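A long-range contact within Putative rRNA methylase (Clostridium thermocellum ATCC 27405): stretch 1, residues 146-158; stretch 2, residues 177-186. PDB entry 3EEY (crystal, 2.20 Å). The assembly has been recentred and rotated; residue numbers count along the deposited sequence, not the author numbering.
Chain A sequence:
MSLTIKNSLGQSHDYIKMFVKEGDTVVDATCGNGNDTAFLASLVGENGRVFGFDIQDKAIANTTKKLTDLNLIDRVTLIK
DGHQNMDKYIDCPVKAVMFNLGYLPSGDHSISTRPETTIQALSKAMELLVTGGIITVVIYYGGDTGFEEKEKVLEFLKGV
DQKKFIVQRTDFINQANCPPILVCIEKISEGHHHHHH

Stretch 1 (146-158) GFEEKEKVLEFLK
Stretch 2, residues 177-186: NCPPILVCIE

A helix spanning roughly E148 to L157 packs on a strand, I181 to E186, running nearly the same way: their axes cross at 26° and approach to 11.4 Å. Register is set by CA pairs: F147 CA to C178 CA 9.6 Å, K150 CA to I181 CA 8.8 Å, L154 CA to V183 CA 8.7 Å, and L157 CA to I185 CA 8.9 Å. From K150 through L154 to L157, helical steps of four and three residues thus match the two-residue steps from I181 through V183 to I185 along the extended strand, whose phi/psi values lie near -110/125. No hydrogen bond joins the stretches; side-chain packing makes the contact.

G146 (phi/psi 82/-168) adopts a backbone that suits glycine, since a CB would jam against the preceding carbonyl. F147, at -118/-9 with chi1 m and chi2 -87°, sends its ring to C178, itself at 47/68 with chi1 m. F147 CE1 lies 3.8 Å from C178 SG, and the sulfur sits obliquely 4.9 Å from the ring centroid, a polarizable pairing. The helix begins with F147 O accepting from E151 N at 3.1 Å, and i to i+4 bonds continue to K158 N.

On the exposed side, K152 NZ (m, t, t, t) donates a 2.7 Å hydrogen bond to E148 OE2 (t, t, chi3 2°), part of a salt bridge. K150 (t, t, p, chi4 107°) brings its middle methylenes against I181 (m, t), K150 CD to I181 CD1 3.9 Å, while K150 NZ makes a weak 3.2 Å salt-bridging hydrogen bond to E151 OE2 (m, m, chi3 -78°). Lysine thus combines apolar packing with a charged end.

L154 (m, t) starts sideways but reaches V183 (t), L154 CD2 to V183 CG2 3.8 Å. L157 (m, t), whose CB points toward the strand, spans two residues: L157 CD1 is 3.8 Å from V183 CG1, and L157 CD2 is 3.8 Å from I185 CD1 (I185 m, t). Branched I181, V183 and I185 suit an extended strand, and their alternation presents one apolar face to the helix.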

ATOM      1  N   GLY A 146     -14.308 -17.385   6.854  1.00 70.60           N
ATOM      2  CA  GLY A 146     -13.473 -17.684   8.017  1.00 67.95           C
ATOM      3  C   GLY A 146     -12.083 -17.084   7.890  1.00 66.03           C
ATOM      4  O   GLY A 146     -11.833 -16.282   6.995  1.00 67.17           O
ATOM      5  N   PHE A 147     -11.168 -17.495   8.764  1.00 63.32           N
ATOM      6  CA  PHE A 147      -9.883 -16.802   8.922  1.00 55.46           C
ATOM      7  C   PHE A 147      -8.645 -17.638   8.606  1.00 49.49           C
ATOM      8  O   PHE A 147      -7.537 -17.109   8.555  1.00 56.30           O
ATOM      9  CB  PHE A 147      -9.753 -16.282  10.352  1.00 57.84           C
ATOM     10  CG  PHE A 147     -10.810 -15.292  10.752  1.00 62.12           C
ATOM     11  CD1 PHE A 147     -10.641 -13.936  10.489  1.00 65.84           C
ATOM     12  CD2 PHE A 147     -11.965 -15.708  11.419  1.00 61.53           C
ATOM     13  CE1 PHE A 147     -11.610 -13.012  10.863  1.00 48.59           C
ATOM     14  CE2 PHE A 147     -12.929 -14.789  11.804  1.00 46.05           C
ATOM     15  CZ  PHE A 147     -12.748 -13.440  11.521  1.00 51.20           C
ATOM     16  N   GLU A 148      -8.845 -18.934   8.398  1.00 41.05           N
ATOM     17  CA  GLU A 148      -7.768 -19.912   8.274  1.00 46.55           C
ATOM     18  C   GLU A 148      -6.912 -19.706   7.018  1.00 43.28           C
ATOM     19  O   GLU A 148      -5.694 -19.874   7.059  1.00 42.90           O
ATOM     20  CB  GLU A 148      -8.377 -21.324   8.299  1.00 54.64           C
ATOM     21  CG  GLU A 148      -7.397 -22.500   8.231  1.00 61.20           C
ATOM     22  CD  GLU A 148      -8.008 -23.741   7.570  1.00 68.07           C
ATOM     23  OE1 GLU A 148      -9.184 -23.694   7.132  1.00 71.12           O
ATOM     24  OE2 GLU A 148      -7.301 -24.767   7.477  1.00 81.37           O
ATOM     25  N   GLU A 149      -7.565 -19.349   5.914  1.00 39.83           N
ATOM     26  CA  GLU A 149      -6.884 -19.085   4.651  1.00 37.64           C
ATOM     27  C   GLU A 149      -6.025 -17.838   4.712  1.00 36.83           C
ATOM     28  O   GLU A 149      -4.871 -17.870   4.280  1.00 42.78           O
ATOM     29  CB  GLU A 149      -7.875 -18.985   3.489  1.00 39.84           C
ATOM     30  CG  GLU A 149      -7.184 -18.715   2.161  1.00 46.83           C
ATOM     31  CD  GLU A 149      -8.095 -18.844   0.980  1.00 50.19           C
ATOM     32  OE1 GLU A 149      -9.238 -18.340   1.031  1.00 55.59           O
ATOM     33  OE2 GLU A 149      -7.647 -19.431  -0.017  1.00 46.74           O
ATOM     34  N   LYS A 150      -6.586 -16.758   5.258  1.00 35.42           N
ATOM     35  CA  LYS A 150      -5.851 -15.514   5.483  1.00 29.25           C
ATOM     36  C   LYS A 150      -4.566 -15.771   6.275  1.00 36.22           C
ATOM     37  O   LYS A 150      -3.475 -15.388   5.833  1.00 35.79           O
ATOM     38  CB  LYS A 150      -6.718 -14.472   6.210  1.00 32.75           C
ATOM     39  CG  LYS A 150      -6.000 -13.138   6.452  1.00 21.44           C
ATOM     40  CD  LYS A 150      -6.645 -12.296   7.549  1.00 37.23           C
ATOM     41  CE  LYS A 150      -6.210 -12.698   8.951  1.00 49.91           C
ATOM     42  NZ  LYS A 150      -5.271 -11.709   9.564  1.00 44.91           N
ATOM     43  N   GLU A 151      -4.710 -16.453   7.414  1.00 30.50           N
ATOM     44  CA  GLU A 151      -3.602 -16.730   8.327  1.00 31.47           C
ATOM     45  C   GLU A 151      -2.501 -17.572   7.689  1.00 32.47           C
ATOM     46  O   GLU A 151      -1.329 -17.222   7.784  1.00 45.65           O
ATOM     47  CB  GLU A 151      -4.123 -17.396   9.607  1.00 46.78           C
ATOM     48  CG  GLU A 151      -4.949 -16.478  10.497  1.00 56.10           C
ATOM     49  CD  GLU A 151      -4.090 -15.528  11.308  1.00 84.64           C
ATOM     50  OE1 GLU A 151      -3.513 -15.964  12.332  1.00 85.24           O
ATOM     51  OE2 GLU A 151      -3.998 -14.343  10.920  1.00 90.07           O
ATOM     52  N   LYS A 152      -2.879 -18.652   7.009  1.00 33.03           N
ATOM     53  CA  LYS A 152      -1.899 -19.529   6.379  1.00 25.06           C
ATOM     54  C   LYS A 152      -1.205 -18.913   5.164  1.00 32.29           C
ATOM     55  O   LYS A 152       0.016 -19.032   5.043  1.00 34.60           O
ATOM     56  CB  LYS A 152      -2.508 -20.895   6.039  1.00 34.91           C
ATOM     57  CG  LYS A 152      -2.830 -21.726   7.263  1.00 47.12           C
ATOM     58  CD  LYS A 152      -3.458 -23.062   6.915  1.00 59.94           C
ATOM     59  CE  LYS A 152      -3.851 -23.817   8.185  1.00 59.91           C
ATOM     60  NZ  LYS A 152      -4.611 -25.065   7.888  1.00 57.29           N
ATOM     61  N   VAL A 153      -1.973 -18.259   4.280  1.00 25.39           N
ATOM     62  CA  VAL A 153      -1.413 -17.593   3.101  1.00 30.21           C
ATOM     63  C   VAL A 153      -0.383 -16.527   3.490  1.00 29.43           C
ATOM     64  O   VAL A 153       0.712 -16.473   2.918  1.00 34.49           O
ATOM     65  CB  VAL A 153      -2.523 -16.977   2.185  1.00 31.72           C
ATOM     66  CG1 VAL A 153      -1.932 -16.042   1.152  1.00 35.78           C
ATOM     67  CG2 VAL A 153      -3.313 -18.071   1.484  1.00 37.99           C
ATOM     68  N   LEU A 154      -0.738 -15.699   4.469  1.00 25.31           N
ATOM     69  CA  LEU A 154       0.162 -14.682   4.995  1.00 27.03           C
ATOM     70  C   LEU A 154       1.404 -15.265   5.675  1.00 30.46           C
ATOM     71  O   LEU A 154       2.503 -14.738   5.507  1.00 34.31           O
ATOM     72  CB  LEU A 154      -0.581 -13.718   5.935  1.00 30.69           C
ATOM     73  CG  LEU A 154      -1.555 -12.715   5.291  1.00 38.32           C
ATOM     74  CD1 LEU A 154      -2.364 -11.951   6.337  1.00 28.14           C
ATOM     75  CD2 LEU A 154      -0.848 -11.730   4.367  1.00 30.00           C
ATOM     76  N   GLU A 155       1.229 -16.361   6.409  1.00 30.09           N
ATOM     77  CA  GLU A 155       2.360 -17.056   7.037  1.00 35.80           C
ATOM     78  C   GLU A 155       3.306 -17.642   5.992  1.00 34.66           C
ATOM     79  O   GLU A 155       4.522 -17.597   6.166  1.00 41.77           O
ATOM     80  CB  GLU A 155       1.880 -18.148   8.001  1.00 31.49           C
ATOM     81  CG  GLU A 155       2.946 -18.590   8.991  1.00 58.29           C
ATOM     82  CD  GLU A 155       2.612 -19.902   9.681  1.00 76.05           C
ATOM     83  OE1 GLU A 155       1.472 -20.393   9.532  1.00 75.01           O
ATOM     84  OE2 GLU A 155       3.497 -20.444  10.376  1.00 85.43           O
ATOM     85  N   PHE A 156       2.743 -18.179   4.913  1.00 35.99           N
ATOM     86  CA  PHE A 156       3.534 -18.624   3.772  1.00 37.56           C
ATOM     87  C   PHE A 156       4.295 -17.477   3.105  1.00 32.86           C
ATOM     88  O   PHE A 156       5.486 -17.604   2.804  1.00 38.15           O
ATOM     89  CB  PHE A 156       2.662 -19.355   2.732  1.00 36.97           C
ATOM     90  CG  PHE A 156       3.344 -19.548   1.394  1.00 28.83           C
ATOM     91  CD1 PHE A 156       4.390 -20.463   1.252  1.00 28.07           C
ATOM     92  CD2 PHE A 156       2.944 -18.809   0.279  1.00 37.73           C
ATOM     93  CE1 PHE A 156       5.028 -20.642   0.029  1.00 34.95           C
ATOM     94  CE2 PHE A 156       3.577 -18.969  -0.952  1.00 25.72           C
ATOM     95  CZ  PHE A 156       4.620 -19.892  -1.082  1.00 38.62           C
ATOM     96  N   LEU A 157       3.599 -16.370   2.862  1.00 39.61           N
ATOM     97  CA  LEU A 157       4.175 -15.229   2.140  1.00 35.64           C
ATOM     98  C   LEU A 157       5.219 -14.427   2.918  1.00 33.47           C
ATOM     99  O   LEU A 157       6.076 -13.788   2.305  1.00 28.25           O
ATOM    100  CB  LEU A 157       3.081 -14.308   1.619  1.00 28.78           C
ATOM    101  CG  LEU A 157       2.252 -14.877   0.467  1.00 35.17           C
ATOM    102  CD1 LEU A 157       1.107 -13.940   0.160  1.00 23.11           C
ATOM    103  CD2 LEU A 157       3.093 -15.126  -0.770  1.00 27.81           C
ATOM    104  N   LYS A 158       5.162 -14.487   4.248  1.00 33.21           N
ATOM    105  CA  LYS A 158       6.210 -13.926   5.105  1.00 36.09           C
ATOM    106  C   LYS A 158       7.561 -14.603   4.896  1.00 32.00           C
ATOM    107  O   LYS A 158       8.604 -13.986   5.149  1.00 33.19           O
ATOM    108  CB  LYS A 158       5.826 -14.041   6.584  1.00 41.25           C
ATOM    109  CG  LYS A 158       4.859 -12.975   7.088  1.00 56.54           C
ATOM    110  CD  LYS A 158       4.226 -13.387   8.422  1.00 59.41           C
ATOM    111  CE  LYS A 158       3.046 -12.492   8.809  1.00 63.30           C
ATOM    112  NZ  LYS A 158       3.493 -11.185   9.370  1.00 71.04           N
ATOM    113  N   ASN A 177     -15.330  -5.278  10.723  1.00 53.54           N
ATOM    114  CA  ASN A 177     -15.989  -6.245   9.831  1.00 58.62           C
ATOM    115  C   ASN A 177     -15.096  -6.686   8.665  1.00 56.07           C
ATOM    116  O   ASN A 177     -15.488  -6.635   7.492  1.00 55.96           O
ATOM    117  CB  ASN A 177     -17.386  -5.753   9.380  1.00 62.29           C
ATOM    118  CG  ASN A 177     -18.269  -6.871   8.815  1.00 71.71           C
ATOM    119  OD1 ASN A 177     -18.083  -8.058   9.111  1.00 71.33           O
ATOM    120  ND2 ASN A 177     -19.239  -6.482   7.992  1.00 74.93           N
ATOM    121  N   CYS A 178     -13.879  -7.087   9.032  1.00 47.71           N
ATOM    122  CA  CYS A 178     -12.913  -7.728   8.133  1.00 48.25           C
ATOM    123  C   CYS A 178     -12.727  -7.049   6.776  1.00 44.35           C
ATOM    124  O   CYS A 178     -13.121  -7.616   5.751  1.00 43.24           O
ATOM    125  CB  CYS A 178     -13.301  -9.190   7.924  1.00 49.03           C
ATOM    126  SG  CYS A 178     -13.520 -10.066   9.459  1.00 57.66           S
ATOM    127  N   PRO A 179     -12.143  -5.832   6.760  1.00 39.97           N
ATOM    128  CA  PRO A 179     -11.916  -5.209   5.462  1.00 38.13           C
ATOM    129  C   PRO A 179     -10.907  -6.059   4.678  1.00 37.23           C
ATOM    130  O   PRO A 179      -9.925  -6.541   5.257  1.00 39.16           O
ATOM    131  CB  PRO A 179     -11.333  -3.835   5.828  1.00 34.19           C
ATOM    132  CG  PRO A 179     -10.751  -4.016   7.183  1.00 34.88           C
ATOM    133  CD  PRO A 179     -11.639  -4.996   7.867  1.00 37.45           C
ATOM    134  N   PRO A 180     -11.185  -6.309   3.388  1.00 38.96           N
ATOM    135  CA  PRO A 180     -10.284  -7.110   2.550  1.00 35.33           C
ATOM    136  C   PRO A 180      -8.843  -6.591   2.517  1.00 31.51           C
ATOM    137  O   PRO A 180      -8.602  -5.382   2.519  1.00 33.19           O
ATOM    138  CB  PRO A 180     -10.931  -7.032   1.159  1.00 38.63           C
ATOM    139  CG  PRO A 180     -12.368  -6.760   1.437  1.00 34.05           C
ATOM    140  CD  PRO A 180     -12.387  -5.878   2.645  1.00 39.00           C
ATOM    141  N   ILE A 181      -7.905  -7.529   2.512  1.00 34.68           N
ATOM    142  CA  ILE A 181      -6.474  -7.244   2.563  1.00 28.45           C
ATOM    143  C   ILE A 181      -5.847  -7.396   1.180  1.00 25.37           C
ATOM    144  O   ILE A 181      -6.147  -8.352   0.491  1.00 22.18           O
ATOM    145  CB  ILE A 181      -5.808  -8.197   3.569  1.00 28.21           C
ATOM    146  CG1 ILE A 181      -6.179  -7.784   4.998  1.00 34.35           C
ATOM    147  CG2 ILE A 181      -4.296  -8.245   3.402  1.00 31.32           C
ATOM    148  CD1 ILE A 181      -5.843  -8.830   6.035  1.00 37.43           C
ATOM    149  N   LEU A 182      -4.986  -6.455   0.780  1.00 32.92           N
ATOM    150  CA  LEU A 182      -4.231  -6.571  -0.472  1.00 28.11           C
ATOM    151  C   LEU A 182      -2.770  -6.978  -0.263  1.00 25.90           C
ATOM    152  O   LEU A 182      -2.034  -6.303   0.439  1.00 23.93           O
ATOM    153  CB  LEU A 182      -4.267  -5.260  -1.256  1.00 29.14           C
ATOM    154  CG  LEU A 182      -3.460  -5.233  -2.560  1.00 25.77           C
ATOM    155  CD1 LEU A 182      -4.008  -6.200  -3.615  1.00 26.99           C
ATOM    156  CD2 LEU A 182      -3.388  -3.832  -3.110  1.00 29.71           C
ATOM    157  N   VAL A 183      -2.358  -8.071  -0.899  1.00 28.35           N
ATOM    158  CA  VAL A 183      -0.950  -8.443  -0.944  1.00 30.04           C
ATOM    159  C   VAL A 183      -0.438  -8.268  -2.378  1.00 29.12           C
ATOM    160  O   VAL A 183      -1.068  -8.714  -3.326  1.00 37.07           O
ATOM    161  CB  VAL A 183      -0.695  -9.873  -0.406  1.00 31.21           C
ATOM    162  CG1 VAL A 183       0.773 -10.189  -0.403  1.00 29.66           C
ATOM    163  CG2 VAL A 183      -1.214 -10.015   1.020  1.00 29.55           C
ATOM    164  N   CYS A 184       0.680  -7.567  -2.523  1.00 30.32           N
ATOM    165  CA  CYS A 184       1.334  -7.392  -3.808  1.00 28.20           C
ATOM    166  C   CYS A 184       2.674  -8.095  -3.783  1.00 28.58           C
ATOM    167  O   CYS A 184       3.505  -7.805  -2.933  1.00 32.26           O
ATOM    168  CB  CYS A 184       1.546  -5.914  -4.110  1.00 32.59           C
ATOM    169  SG  CYS A 184       0.048  -5.032  -4.475  1.00 33.69           S
ATOM    170  N   ILE A 185       2.865  -9.039  -4.700  1.00 28.55           N
ATOM    171  CA  ILE A 185       4.131  -9.748  -4.846  1.00 30.34           C
ATOM    172  C   ILE A 185       4.778  -9.343  -6.161  1.00 35.37           C
ATOM    173  O   ILE A 185       4.181  -9.517  -7.213  1.00 41.72           O
ATOM    174  CB  ILE A 185       3.923 -11.281  -4.845  1.00 38.86           C
ATOM    175  CG1 ILE A 185       3.074 -11.716  -3.644  1.00 29.37           C
ATOM    176  CG2 ILE A 185       5.259 -12.009  -4.883  1.00 25.51           C
ATOM    177  CD1 ILE A 185       2.372 -13.023  -3.842  1.00 43.49           C
ATOM    178  N   GLU A 186       5.989  -8.798  -6.099  1.00 34.29           N
ATOM    179  CA  GLU A 186       6.720  -8.402  -7.302  1.00 30.43           C
ATOM    180  C   GLU A 186       8.045  -9.130  -7.374  1.00 37.31           C
ATOM    181  O   GLU A 186       8.817  -9.087  -6.423  1.00 38.88           O
ATOM    182  CB  GLU A 186       6.995  -6.896  -7.315  1.00 30.62           C
ATOM    183  CG  GLU A 186       7.554  -6.418  -8.650  1.00 42.80           C
ATOM    184  CD  GLU A 186       8.131  -5.018  -8.624  1.00 47.73           C
ATOM    185  OE1 GLU A 186       7.916  -4.282  -7.647  1.00 56.37           O
ATOM    186  OE2 GLU A 186       8.809  -4.646  -9.601  1.00 60.98           O
TER